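Malonyl-CoA-[acyl-carrier-protein] transacylase (PDB 3TQE) probably transfers the malonyl group from coenzyme A to the acyl carrier protein, the step that supplies malonyl units to bacterial fatty acid synthesis. Local coordinates at residues L23-L26 with G27-P31; D47-A50 with L51-G55; N164-S167 with T168-V172; A179-R182 with A183-M186; L251-Q254 with L255-V259. One frame throughout, in Å; residues are numbered along the deposited sequence.

How the interactions relate
The five contacts are local and follow one another along the chain, all within the acyl transferase domain. Interactions 1 and 2 sit on helices 24-29 and 48-54, with centres about 14 Å apart. They touch where W49 and Q53 pack on L23 and A24. Interaction 3 is the hairpin of strands 160-167 and 170-174, and interaction 4 lies on helix 177-189, which follows it; their centres are about 16 Å apart. Interaction 5 runs from helix 244-254 toward strand 259-260, which pairs with strand 160-167 of interaction 3. Interactions 3 and 5 border the predicted active site. Interaction 1 lies about 33 Å from each, centre to centre.

Interaction 1: L23-L26 with G27-P31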
# COMPACT_ATOMS: atom_id res chain seq x y z
N LEU A 23 -9.01 -13.66 -2.35
CA LEU A 23 -9.76 -13.59 -3.59
C LEU A 23 -10.32 -14.92 -4.08
O LEU A 23 -10.77 -15.01 -5.21
CB LEU A 23 -8.95 -12.90 -4.71
CG LEU A 23 -8.83 -11.39 -4.63
CD1 LEU A 23 -8.14 -10.89 -3.44
CD2 LEU A 23 -8.17 -10.87 -5.88
N ALA A 24 -10.34 -15.96 -3.24
CA ALA A 24 -10.83 -17.24 -3.72
C ALA A 24 -12.28 -17.16 -4.22
O ALA A 24 -12.63 -17.66 -5.29
CB ALA A 24 -10.70 -18.30 -2.64
N GLU A 25 -13.12 -16.46 -3.47
CA GLU A 25 -14.51 -16.33 -3.87
C GLU A 25 -14.65 -15.53 -5.15
O GLU A 25 -15.30 -15.96 -6.09
CB GLU A 25 -15.32 -15.70 -2.76
CG GLU A 25 -16.76 -15.56 -3.12
CD GLU A 25 -17.62 -15.13 -1.95
OE1 GLU A 25 -17.10 -14.93 -0.82
OE2 GLU A 25 -18.85 -15.03 -2.16
N LEU A 26 -14.00 -14.37 -5.20
CA LEU A 26 -14.08 -13.57 -6.39
C LEU A 26 -13.52 -14.32 -7.58
O LEU A 26 -13.99 -14.18 -8.69
CB LEU A 26 -13.34 -12.26 -6.17
CG LEU A 26 -13.64 -11.18 -7.15
CD1 LEU A 26 -15.10 -10.69 -7.06
CD2 LEU A 26 -12.68 -10.02 -6.87
N GLY A 27 -12.49 -15.11 -7.34
CA GLY A 27 -11.90 -15.93 -8.40
C GLY A 27 -12.82 -16.99 -8.97
O GLY A 27 -12.71 -17.35 -10.14
N LEU A 28 -13.73 -17.50 -8.15
CA LEU A 28 -14.76 -18.39 -8.65
C LEU A 28 -15.80 -17.65 -9.45
O LEU A 28 -16.31 -18.13 -10.45
CB LEU A 28 -15.42 -19.10 -7.49
CG LEU A 28 -14.60 -20.09 -6.72
CD1 LEU A 28 -15.34 -20.50 -5.44
CD2 LEU A 28 -14.30 -21.29 -7.60
N GLN A 29 -16.14 -16.46 -9.00
CA GLN A 29 -17.21 -15.69 -9.58
C GLN A 29 -16.88 -14.99 -10.86
O GLN A 29 -17.74 -14.80 -11.71
CB GLN A 29 -17.66 -14.63 -8.57
CG GLN A 29 -18.24 -15.18 -7.31
CD GLN A 29 -18.66 -14.11 -6.33
OE1 GLN A 29 -19.65 -14.29 -5.57
NE2 GLN A 29 -17.92 -13.02 -6.29
N GLN A 30 -15.64 -14.50 -10.95
CA GLN A 30 -15.25 -13.61 -12.03
C GLN A 30 -14.00 -14.11 -12.74
O GLN A 30 -12.90 -14.04 -12.19
CB GLN A 30 -14.96 -12.24 -11.43
CG GLN A 30 -16.13 -11.59 -10.79
CD GLN A 30 -17.29 -11.37 -11.74
OE1 GLN A 30 -17.11 -11.23 -12.95
NE2 GLN A 30 -18.51 -11.29 -11.18
N PRO A 31 -14.15 -14.58 -13.98
CA PRO A 31 -13.05 -15.05 -14.79
C PRO A 31 -11.91 -14.06 -14.93
O PRO A 31 -10.78 -14.46 -15.07
CB PRO A 31 -13.71 -15.30 -16.14
CG PRO A 31 -15.10 -15.67 -15.78
CD PRO A 31 -15.45 -14.87 -14.61
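G27 N donates to L23 O at 2.7 Å, and the chain then winds through one short helix, 24-29, with L23 at its N-cap. Three more bonds of the same i to i+4 kind follow: L28 N to A24 O, Q29 N to E25 O, and Q30 N to L26 O. The last of these, 2.8 Å long, is made by the first residue to leave helical geometry. L28 N also makes a weak bond to E25 O. G27 is buried and packs close to L23 O and A24 O.

The side chains of L26, E25 and L28 each lie along a neighbouring turn. L26 has its CG anti to the backbone N (chi1 -164°), which swings CD1 along the helix to within 4.0 Å of Q30 CG. E25 is extended and lies obliquely to Q29, whose CG rests 3.3 Å from E25 O. On another side of the helix, L28 CG lies 3.4 Å from A24 O.

Outside the segments, L26 packs on I77 and C80 of helix 63-83, and L23 on A73 of the same helix. The polar end of Q30 is held by a hydrogen bond from NE2 to T304 OG1. This is a short N-capped helix at the surface of the acyl transferase fold, with L23 and L26 laid against helix 63-83.

Interaction 2: D47-A50 with L51-G55; sequences DLWA and LVQHG
Q53 folds over one face of the W49 indole. Its CG, anti to the carbonyl carbon (chi1 -63°), is put over the ring, and the bend at chi2 (-49°) lays the amide along it. CG sits over the five-membered part, 3.6 Å from its centroid, in a CH-pi contact. Farther along, NE2 reaches the six-membered part and comes 3.3 Å from W49 CH2. The amide plane and the ring plane are 26° apart, so the amide leans over the indole without being quite parallel to it.

A second pair lies elsewhere on the helix. L48 and V52 cross obliquely, with L48 CD1 4.1 Å from V52 CG2. Both also pack on A69 of helix 63-83.

The backbone bonds of helix 48-54 set this spacing; Q53 N to W49 O, at 2.8 Å, joins the same two residues as the CH-pi contact. D47 is the N-cap. Its OD1 accepts from A50 N at 3.0 Å, and the donor comes from above the carboxylate plane. At the other end, G55 has positive phi, and a water donates to both A50 O and G55 O.

F37 meets the indole edge-to-face. Q53 NE2 donates to M22 O, so the amide can satisfy a polar partner while it lies on the ring. That bond probably fixes its rotation and ties helix 48-54 to the loop before helix 24-29.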
# COMPACT_ATOMS: atom_id res chain seq x y z
N ASP A 47 3.30 -19.84 -11.01
CA ASP A 47 1.85 -19.74 -10.90
C ASP A 47 1.51 -18.98 -9.64
O ASP A 47 1.52 -19.51 -8.53
CB ASP A 47 1.25 -21.13 -10.89
CG ASP A 47 -0.25 -21.13 -10.90
OD1 ASP A 47 -0.87 -20.09 -10.58
OD2 ASP A 47 -0.80 -22.20 -11.20
N LEU A 48 1.26 -17.70 -9.82
CA LEU A 48 1.00 -16.84 -8.69
C LEU A 48 -0.31 -17.19 -7.99
O LEU A 48 -0.39 -17.11 -6.78
CB LEU A 48 0.97 -15.41 -9.15
CG LEU A 48 0.77 -14.37 -8.06
CD1 LEU A 48 1.85 -14.40 -6.97
CD2 LEU A 48 0.71 -12.97 -8.73
N TRP A 49 -1.32 -17.56 -8.75
CA TRP A 49 -2.58 -17.93 -8.12
C TRP A 49 -2.40 -19.14 -7.20
O TRP A 49 -2.86 -19.14 -6.07
CB TRP A 49 -3.61 -18.23 -9.17
CG TRP A 49 -4.94 -18.57 -8.65
CD1 TRP A 49 -5.54 -19.78 -8.69
CD2 TRP A 49 -5.88 -17.68 -8.03
NE1 TRP A 49 -6.81 -19.71 -8.16
CE2 TRP A 49 -7.04 -18.43 -7.74
CE3 TRP A 49 -5.85 -16.34 -7.70
CZ2 TRP A 49 -8.15 -17.88 -7.11
CZ3 TRP A 49 -6.96 -15.78 -7.11
CH2 TRP A 49 -8.10 -16.55 -6.82
N ALA A 50 -1.66 -20.13 -7.67
CA ALA A 50 -1.39 -21.30 -6.87
C ALA A 50 -0.66 -20.95 -5.61
O ALA A 50 -0.97 -21.46 -4.53
CB ALA A 50 -0.61 -22.30 -7.69
N LEU A 51 0.28 -20.01 -5.70
CA LEU A 51 1.02 -19.60 -4.54
C LEU A 51 0.10 -18.92 -3.55
O LEU A 51 0.15 -19.20 -2.37
CB LEU A 51 2.17 -18.68 -4.95
CG LEU A 51 3.16 -18.24 -3.88
CD1 LEU A 51 4.47 -17.83 -4.56
CD2 LEU A 51 2.67 -17.11 -3.05
N VAL A 52 -0.75 -18.02 -4.02
CA VAL A 52 -1.62 -17.29 -3.13
C VAL A 52 -2.68 -18.18 -2.53
O VAL A 52 -3.07 -17.97 -1.40
CB VAL A 52 -2.27 -16.12 -3.90
CG1 VAL A 52 -3.37 -15.50 -3.12
CG2 VAL A 52 -1.17 -15.10 -4.26
N GLN A 53 -3.14 -19.17 -3.27
CA GLN A 53 -4.20 -20.05 -2.74
C GLN A 53 -3.68 -21.06 -1.78
O GLN A 53 -4.35 -21.37 -0.80
CB GLN A 53 -4.97 -20.71 -3.88
CG GLN A 53 -5.71 -19.70 -4.76
CD GLN A 53 -6.51 -18.71 -3.94
OE1 GLN A 53 -7.32 -19.10 -3.11
NE2 GLN A 53 -6.28 -17.42 -4.16
N HIS A 54 -2.50 -21.60 -2.05
CA HIS A 54 -2.01 -22.76 -1.31
C HIS A 54 -0.73 -22.52 -0.52
O HIS A 54 -0.36 -23.33 0.36
CB HIS A 54 -1.88 -23.91 -2.27
CG HIS A 54 -3.16 -24.23 -2.95
ND1 HIS A 54 -4.29 -24.63 -2.27
CD2 HIS A 54 -3.52 -24.16 -4.26
CE1 HIS A 54 -5.28 -24.80 -3.12
NE2 HIS A 54 -4.84 -24.53 -4.34
N GLY A 55 -0.04 -21.43 -0.80
CA GLY A 55 1.09 -21.04 0.02
C GLY A 55 2.33 -21.84 -0.29
O GLY A 55 2.57 -22.22 -1.44
O HOH W 1 1.25 -23.11 -3.63

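Interaction 3: N164-S167 with T168-V172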
# COMPACT_ATOMS: atom_id res chain seq x y z
N ASN A 164 5.46 4.85 8.56
CA ASN A 164 4.11 4.92 8.02
C ASN A 164 3.30 5.79 8.95
O ASN A 164 3.15 5.46 10.13
CB ASN A 164 3.39 3.58 7.99
CG ASN A 164 3.97 2.55 7.06
OD1 ASN A 164 4.75 2.83 6.17
ND2 ASN A 164 3.51 1.31 7.25
N LEU A 165 2.78 6.89 8.43
CA LEU A 165 1.92 7.77 9.21
C LEU A 165 0.50 7.34 8.91
O LEU A 165 -0.12 7.81 7.94
CB LEU A 165 2.22 9.21 8.83
CG LEU A 165 3.69 9.62 8.88
CD1 LEU A 165 3.91 11.05 8.46
CD2 LEU A 165 4.25 9.40 10.28
N ASN A 166 -0.01 6.38 9.68
CA ASN A 166 -1.17 5.60 9.27
C ASN A 166 -2.49 6.16 9.70
O ASN A 166 -3.45 6.16 8.92
CB ASN A 166 -1.05 4.15 9.71
CG ASN A 166 -0.17 3.38 8.82
OD1 ASN A 166 0.14 3.82 7.71
ND2 ASN A 166 0.26 2.22 9.27
N SER A 167 -2.55 6.62 10.92
CA SER A 167 -3.74 7.27 11.39
C SER A 167 -3.30 8.26 12.42
O SER A 167 -2.13 8.36 12.76
CB SER A 167 -4.72 6.26 11.96
OG SER A 167 -4.48 6.09 13.35
N THR A 168 -4.23 9.00 12.98
CA THR A 168 -3.81 10.16 13.71
C THR A 168 -2.93 9.76 14.96
O THR A 168 -1.89 10.38 15.27
CB THR A 168 -5.07 11.01 13.97
OG1 THR A 168 -6.20 10.43 13.26
CG2 THR A 168 -4.84 12.43 13.42
N ASP A 169 -3.28 8.66 15.58
CA ASP A 169 -2.49 8.19 16.71
C ASP A 169 -1.91 6.82 16.43
O ASP A 169 -1.71 6.04 17.35
CB ASP A 169 -3.33 8.21 17.98
CG ASP A 169 -4.37 7.09 18.05
OD1 ASP A 169 -4.79 6.55 17.00
OD2 ASP A 169 -4.78 6.75 19.19
N GLN A 170 -1.63 6.50 15.16
CA GLN A 170 -1.06 5.22 14.80
C GLN A 170 0.07 5.46 13.82
O GLN A 170 -0.16 5.92 12.69
CB GLN A 170 -2.12 4.31 14.19
CG GLN A 170 -1.64 2.95 13.79
CD GLN A 170 -2.77 2.05 13.29
OE1 GLN A 170 -3.91 2.14 13.75
NE2 GLN A 170 -2.46 1.19 12.34
N THR A 171 1.28 5.16 14.23
CA THR A 171 2.44 5.41 13.41
C THR A 171 3.29 4.17 13.47
O THR A 171 3.46 3.61 14.54
CB THR A 171 3.25 6.64 13.93
OG1 THR A 171 2.46 7.84 13.87
CG2 THR A 171 4.55 6.87 13.15
N VAL A 172 3.86 3.78 12.35
CA VAL A 172 4.88 2.72 12.31
C VAL A 172 6.23 3.38 12.14
O VAL A 172 6.39 4.29 11.35
CB VAL A 172 4.63 1.75 11.15
CG1 VAL A 172 5.69 0.68 11.10
CG2 VAL A 172 3.24 1.13 11.27
O HOH W 2 0.61 8.85 11.92
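L165 has CG anti to its carbonyl carbon (chi1 -52°), and T171 has CG2 anti to its backbone N, with OG1 at chi1 -63°. These torsions lay the two side chains side by side, and L165 CD2 comes 3.8 Å from T171 CG2. The pair belongs to a beta hairpin, strands 160-167 and 170-174, closed by a type I turn from S167 to Q170.

Near the turn the register slips by one residue. Two residues, N166 and S167, stand against the single Q170: a classic beta bulge. Q170 O accepts from both: from N166 N at 3.0 Å, and from S167 N in the carbonyl plane, on a lone pair. Away from the turn, N164 and V172 form a regular hydrogen-bonded pair, and their side chains point the same way, CB to CB 3.9 Å.

The face carrying N164 looks toward the predicted active site. The N164 side chain packs on H95 and on H205, a predicted catalytic residue. N166 OD1 is hydrogen-bonded to H95 NE2. On the face with L165 and T171, a water links S167 of the bulge to T171: it donates to S167 O and is hydrogen-bonded to T171 OG1, each at 2.9 Å.

Interaction 4: A179-R182 with A183-M186; sequences AVDR and ALNM
V180 and L184 touch one turn apart, lying side by side and pointing the same way. V180 CG1 is 3.9 Å from L184 CD1. The leucine has CG anti to its carbonyl carbon (chi1 -67°), which folds it back over the preceding turn. Its CG therefore comes 3.2 Å from V180 O.

That carbonyl also accepts from L184 N at 2.8 Å, so one residue supplies both the backbone bond and the apolar contact. The other i to i+4 bonds are just as regular: A183 N to A179 O, N185 N to D181 O, and M186 N to R182 O. A183 CB packs 3.4 Å from A179 O. M186, present as selenomethionine, sets its CG 3.4 Å from R182 O.

R182 bends back at chi3 (-59°), and A179 CA lies 3.5 Å above one face of the guanidinium, toward its rim. Bonds from NE to A154 O and from NH2 to Q158 OE1 help hold the group, with a weak one from NH2 to A155 O. D181 OD1 forms a salt bridge with R197 NH1, which ties the helix to an edge strand of the sheet.

A183 and M186 pack on I150 and A154 of helix 144-155. V180 and A183 rest on V160 of strand 160-167, and L184 on I173 of strand 170-174 and A195 of strand 194-197. Helix 177-189 thus packs against both the mixed sheet and its neighbouring helix.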
# COMPACT_ATOMS: atom_id res chain seq x y z
N ALA A 179 17.49 0.05 17.64
CA ALA A 179 16.98 1.39 17.77
C ALA A 179 15.47 1.40 17.80
O ALA A 179 14.86 2.13 18.56
CB ALA A 179 17.51 2.26 16.65
N VAL A 180 14.86 0.61 16.93
CA VAL A 180 13.42 0.44 16.97
C VAL A 180 12.98 -0.04 18.35
O VAL A 180 12.05 0.50 18.92
CB VAL A 180 12.94 -0.49 15.84
CG1 VAL A 180 11.50 -0.93 16.08
CG2 VAL A 180 13.13 0.23 14.52
N ASP A 181 13.66 -1.03 18.91
CA ASP A 181 13.27 -1.53 20.22
C ASP A 181 13.42 -0.44 21.28
O ASP A 181 12.57 -0.30 22.15
CB ASP A 181 14.07 -2.77 20.58
CG ASP A 181 13.61 -4.00 19.85
OD1 ASP A 181 12.50 -4.00 19.30
OD2 ASP A 181 14.36 -5.02 19.86
N ARG A 182 14.50 0.33 21.22
CA ARG A 182 14.70 1.42 22.17
C ARG A 182 13.60 2.45 22.05
O ARG A 182 13.09 2.92 23.04
CB ARG A 182 16.05 2.09 21.99
CG ARG A 182 17.23 1.25 22.39
CD ARG A 182 18.50 2.06 22.43
NE ARG A 182 18.88 2.70 21.18
CZ ARG A 182 19.59 2.14 20.20
NH1 ARG A 182 20.01 0.88 20.24
NH2 ARG A 182 19.86 2.87 19.13
N ALA A 183 13.23 2.78 20.83
CA ALA A 183 12.20 3.76 20.57
C ALA A 183 10.85 3.27 21.05
O ALA A 183 10.06 4.03 21.62
CB ALA A 183 12.14 4.08 19.10
N LEU A 184 10.54 2.01 20.79
CA LEU A 184 9.27 1.47 21.23
C LEU A 184 9.20 1.49 22.73
O LEU A 184 8.16 1.80 23.32
CB LEU A 184 9.08 0.05 20.72
CG LEU A 184 8.92 -0.12 19.22
CD1 LEU A 184 8.91 -1.60 18.85
CD2 LEU A 184 7.71 0.64 18.67
N ASN A 185 10.30 1.16 23.38
CA ASN A 185 10.27 1.17 24.83
C ASN A 185 10.07 2.58 25.37
O ASN A 185 9.31 2.79 26.32
CB ASN A 185 11.55 0.53 25.37
CG ASN A 185 11.38 0.07 26.78
OD1 ASN A 185 10.51 -0.75 27.08
ND2 ASN A 185 12.18 0.57 27.63
N MSE A 186 10.72 3.57 24.75
CA MSE A 186 10.50 4.96 25.14
C MSE A 186 9.07 5.38 24.88
O MSE A 186 8.49 6.13 25.65
CB MSE A 186 11.40 5.89 24.37
CG MSE A 186 12.77 5.84 24.75
SE MSE A 186 13.75 7.25 23.88
CE MSE A 186 15.44 6.59 24.33

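Interaction 5: L251-Q254 with L255-V259; sequences LIKQ and LVRPV
L255 packs back onto residues 251-252. Its CB lies 3.4 Å from I252 O and its CG 3.9 Å from L251 O. CG is anti to the carbonyl carbon (chi1 -66°), and this keeps the side chain over those carbonyls. Beyond the segments it is buried against A213 and L216 of helix 210-220 and M125 of helix 111-128.

Q254 is also buried, with its chain extended and CG anti to the backbone N. Its amide has partners at both atoms: OE1 accepts from R121 NH2, and NE2 donates to S96 O. Its backbone O accepts from H205 ND1, with a weak second bond from that atom to R257 O.

L255 N donates to I252 O at 3.2 Å and V256 N to K253 O at 3.0 Å, both i to i+3 bonds. In each the donor stands above the carbonyl plane, by 56° and 54°. In this acyl transferase fold the turn sets Q254 beside S96 and H205, the predicted catalytic pair. The bonds to H205 ND1 are consistent with orienting that imidazole.

The other side of the turn is looser and faces solvent. R257 is modelled in two conformers, so its contact with K253 is tentative. In the conformer described, the two side chains run at a slant to each other, touching through K253 CG to R257 CG at 3.8 Å. The bends of R257 at chi2 and chi3 turn one face of its guanidinium to K253 CE. The like charges are near but not in contact, K253 NZ to R257 NH2 4.8 Å. Both side chains also touch V236.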
# COMPACT_ATOMS: atom_id res chain seq x y z
N LEU A 251 8.25 7.47 -6.77
CA LEU A 251 8.29 6.05 -6.45
C LEU A 251 9.60 5.66 -5.82
O LEU A 251 9.64 4.80 -4.94
CB LEU A 251 8.04 5.19 -7.69
CG LEU A 251 6.63 5.32 -8.24
CD1 LEU A 251 6.57 4.62 -9.58
CD2 LEU A 251 5.58 4.74 -7.25
N ILE A 252 10.68 6.28 -6.24
CA ILE A 252 11.97 5.94 -5.67
C ILE A 252 12.09 6.56 -4.28
O ILE A 252 12.52 5.93 -3.33
CB ILE A 252 13.10 6.37 -6.60
CG1 ILE A 252 13.03 5.57 -7.91
CG2 ILE A 252 14.44 6.22 -5.90
CD1 ILE A 252 13.04 4.06 -7.74
N LYS A 253 11.69 7.82 -4.14
CA LYS A 253 11.74 8.48 -2.84
C LYS A 253 10.85 7.80 -1.82
O LYS A 253 11.14 7.81 -0.64
CB LYS A 253 11.39 9.95 -2.99
CG LYS A 253 11.72 10.82 -1.77
CD LYS A 253 11.40 12.30 -2.03
CE LYS A 253 11.78 13.18 -0.85
NZ LYS A 253 11.54 14.65 -1.13
N GLN A 254 9.76 7.20 -2.28
CA GLN A 254 8.84 6.50 -1.41
C GLN A 254 9.55 5.49 -0.55
O GLN A 254 9.15 5.28 0.58
CB GLN A 254 7.78 5.79 -2.27
CG GLN A 254 6.64 5.21 -1.51
CD GLN A 254 6.00 4.03 -2.24
OE1 GLN A 254 6.68 3.12 -2.69
NE2 GLN A 254 4.71 4.05 -2.31
N LEU A 255 10.59 4.86 -1.08
CA LEU A 255 11.27 3.77 -0.41
C LEU A 255 11.96 4.24 0.84
O LEU A 255 12.15 3.46 1.76
CB LEU A 255 12.29 3.13 -1.33
CG LEU A 255 11.69 2.43 -2.54
CD1 LEU A 255 12.78 2.21 -3.60
CD2 LEU A 255 11.02 1.15 -2.10
N VAL A 256 12.39 5.49 0.85
CA VAL A 256 13.24 6.00 1.92
C VAL A 256 12.58 7.06 2.79
O VAL A 256 13.23 7.59 3.70
CB VAL A 256 14.58 6.51 1.37
CG1 VAL A 256 15.37 5.37 0.80
CG2 VAL A 256 14.36 7.62 0.32
N ARG A 257 11.32 7.36 2.52
CA ARG A 257 10.61 8.38 3.23
C ARG A 257 9.29 7.84 3.73
O ARG A 257 8.79 6.85 3.22
CB ARG A 257 10.38 9.58 2.32
CG ARG A 257 11.65 10.33 2.03
CD ARG A 257 12.24 10.90 3.30
NE ARG A 257 11.81 12.27 3.54
CZ ARG A 257 12.61 13.33 3.41
NH1 ARG A 257 13.88 13.18 3.07
NH2 ARG A 257 12.12 14.54 3.64
N PRO A 258 8.70 8.50 4.72
CA PRO A 258 7.48 7.96 5.29
C PRO A 258 6.30 7.99 4.36
O PRO A 258 6.19 8.88 3.52
CB PRO A 258 7.20 8.84 6.50
CG PRO A 258 8.07 9.92 6.39
CD PRO A 258 9.20 9.63 5.51
N VAL A 259 5.43 7.02 4.54
CA VAL A 259 4.16 6.98 3.84
C VAL A 259 3.22 7.92 4.59
O VAL A 259 2.82 7.66 5.73
CB VAL A 259 3.59 5.57 3.84
CG1 VAL A 259 2.18 5.52 3.27
CG2 VAL A 259 4.52 4.66 3.07